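PDB 3AS8: magnetosome protein MamA from Magnetospirillum gryphiswaldense, which probably serves as a tetratricopeptide-repeat scaffold of the magnetosome, recognising other copies of itself to promote assembly of a protein complex. Local coordinates for residues A[140-145]-A[171-176]. Numbering follows the deposited sequence. Where two conformers were deposited one is given.
Sequences RPNEGK and NELDER. With SO4 (sulfate ion), chain B.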
# COMPACT_ATOMS: atom_id res chain seq x y z
N ARG A 140 -12.36 -8.27 -7.93
CA ARG A 140 -13.03 -7.27 -8.75
C ARG A 140 -12.86 -7.66 -10.20
O ARG A 140 -11.94 -7.20 -10.87
CB ARG A 140 -12.44 -5.88 -8.59
CG ARG A 140 -12.54 -5.26 -7.21
CD ARG A 140 -12.13 -3.84 -7.27
NE ARG A 140 -12.01 -3.25 -5.93
CZ ARG A 140 -11.36 -2.12 -5.68
NH1 ARG A 140 -10.86 -1.39 -6.66
NH2 ARG A 140 -11.32 -1.66 -4.45
N PRO A 141 -13.78 -8.49 -10.70
CA PRO A 141 -13.60 -9.07 -11.99
C PRO A 141 -13.83 -8.08 -13.13
O PRO A 141 -13.62 -8.46 -14.28
CB PRO A 141 -14.71 -10.12 -12.08
CG PRO A 141 -15.16 -10.38 -10.73
CD PRO A 141 -14.79 -9.22 -9.87
N ASN A 142 -14.37 -6.92 -12.79
CA ASN A 142 -14.62 -5.91 -13.81
C ASN A 142 -13.51 -4.82 -13.84
O ASN A 142 -13.63 -3.83 -14.57
CB ASN A 142 -16.06 -5.33 -13.74
CG ASN A 142 -17.10 -6.25 -14.35
OD1 ASN A 142 -16.81 -7.40 -14.76
ND2 ASN A 142 -18.34 -5.76 -14.44
N GLU A 143 -12.41 -5.07 -13.15
CA GLU A 143 -11.22 -4.19 -13.24
C GLU A 143 -10.35 -4.51 -14.49
O GLU A 143 -9.48 -5.41 -14.51
CB GLU A 143 -10.41 -4.17 -11.95
CG GLU A 143 -11.05 -3.47 -10.78
CD GLU A 143 -10.65 -1.99 -10.55
OE1 GLU A 143 -9.96 -1.35 -11.39
OE2 GLU A 143 -11.07 -1.44 -9.48
N GLY A 144 -10.59 -3.74 -15.54
CA GLY A 144 -9.75 -3.71 -16.72
C GLY A 144 -8.26 -3.58 -16.52
O GLY A 144 -7.50 -4.26 -17.20
N LYS A 145 -7.82 -2.74 -15.56
CA LYS A 145 -6.40 -2.56 -15.34
C LYS A 145 -5.78 -3.89 -14.92
O LYS A 145 -4.54 -4.05 -15.02
CB LYS A 145 -6.09 -1.43 -14.31
CG LYS A 145 -6.40 -1.77 -12.82
CD LYS A 145 -6.08 -0.57 -11.88
CE LYS A 145 -6.36 -0.90 -10.46
NZ LYS A 145 -5.87 0.15 -9.51
N ASN A 171 -9.84 -4.07 -22.70
CA ASN A 171 -10.47 -3.03 -23.51
C ASN A 171 -11.99 -3.08 -23.34
O ASN A 171 -12.63 -2.05 -23.28
CB ASN A 171 -10.13 -3.15 -25.04
CG ASN A 171 -8.66 -2.93 -25.33
OD1 ASN A 171 -7.96 -2.25 -24.59
ND2 ASN A 171 -8.18 -3.50 -26.40
N GLU A 172 -12.58 -4.27 -23.36
CA GLU A 172 -14.03 -4.44 -23.14
C GLU A 172 -14.45 -3.85 -21.78
O GLU A 172 -15.39 -3.07 -21.69
CB GLU A 172 -14.41 -5.90 -23.32
CG GLU A 172 -15.82 -6.33 -22.98
CD GLU A 172 -16.06 -7.84 -23.34
OE1 GLU A 172 -15.34 -8.70 -22.79
OE2 GLU A 172 -16.94 -8.14 -24.19
N LEU A 173 -13.68 -4.18 -20.73
CA LEU A 173 -13.97 -3.66 -19.41
C LEU A 173 -13.78 -2.14 -19.23
O LEU A 173 -14.56 -1.51 -18.48
CB LEU A 173 -13.15 -4.43 -18.33
CG LEU A 173 -13.47 -5.93 -18.22
CD1 LEU A 173 -12.46 -6.65 -17.25
CD2 LEU A 173 -14.91 -6.15 -17.78
N ASP A 174 -12.73 -1.57 -19.83
CA ASP A 174 -12.45 -0.13 -19.74
C ASP A 174 -13.53 0.71 -20.42
O ASP A 174 -13.83 1.84 -20.00
CB ASP A 174 -11.09 0.21 -20.38
CG ASP A 174 -9.91 -0.11 -19.47
OD1 ASP A 174 -10.06 -0.49 -18.27
OD2 ASP A 174 -8.79 0.02 -19.95
N GLU A 175 -14.09 0.16 -21.49
CA GLU A 175 -15.26 0.73 -22.14
C GLU A 175 -16.51 0.74 -21.20
O GLU A 175 -17.18 1.78 -21.04
CB GLU A 175 -15.55 -0.05 -23.43
CG GLU A 175 -16.76 0.42 -24.20
CD GLU A 175 -16.70 -0.01 -25.66
OE1 GLU A 175 -15.75 0.41 -26.36
OE2 GLU A 175 -17.61 -0.75 -26.10
N ARG A 176 -16.85 -0.39 -20.60
CA ARG A 176 -17.91 -0.41 -19.59
C ARG A 176 -17.64 0.65 -18.50
O ARG A 176 -18.46 1.53 -18.29
CB ARG A 176 -18.09 -1.81 -18.96
CG ARG A 176 -18.07 -2.99 -19.96
CD ARG A 176 -19.12 -4.07 -19.69
NE ARG A 176 -18.76 -5.08 -18.69
CZ ARG A 176 -18.44 -6.36 -18.96
NH1 ARG A 176 -18.15 -7.19 -17.97
NH2 ARG A 176 -18.40 -6.81 -20.20
S SO4 B . -8.59 1.13 -4.80
O1 SO4 B . -9.23 2.39 -5.23
O2 SO4 B . -8.49 0.24 -5.98
O3 SO4 B . -7.28 1.45 -4.24
O4 SO4 B . -9.34 0.42 -3.76
O HOH W 1 -15.58 -2.64 -16.11
O HOH W 2 -11.95 -1.26 -16.16
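In the modelled conformers, the side-chain amide of Asn142 stands near the edge of the Arg176 guanidinium, and Leu173 CD2 lies over one face of that group, displaced from its centre and 3.4 Å from its plane. The amide and guanidinium planes are 69° apart, but Asn142 and Arg176 both have alternate conformers, so this arrangement is tentative. On the far side of the turn, the Arg140 guanidinium has the Glu143 carboxylate at its edge, in a salt bridge with Arg140 NH1 2.8 Å from Glu143 OE2. NH1 approaches OE2 on the anti side, 32° out of the carboxylate plane, with OE2 close to the guanidinium plane and an N-H...O angle of 155°. Arg140 NH1 and NH2 donate to O2 and O4 of a sulfate ion, probably from the crystallisation liquor.

Across the contact itself, Leu173 is the main side chain: CB sits 3.8 Å from Gly144 CA, CD1 reaches Pro141 O, and CD2 packs against Asn142. Two waters bridge the segments. One donates to Asn142 O and Leu173 O, 2.8 Å from each; the other, 2.9 Å from both Gly144 N and Asp174 OD1, accepts from the former and donates to the latter. Asp174 OD1 also lies 3.6 Å from Gly144 CA.

Glu143 occupies the N-cap position of helix 144-156. A point well along helix 160-183 lies beside the start of helix 144-156 and the type I turn leading into it, the two helices running antiparallel as in the helical hairpins of a tetratricopeptide-repeat fold.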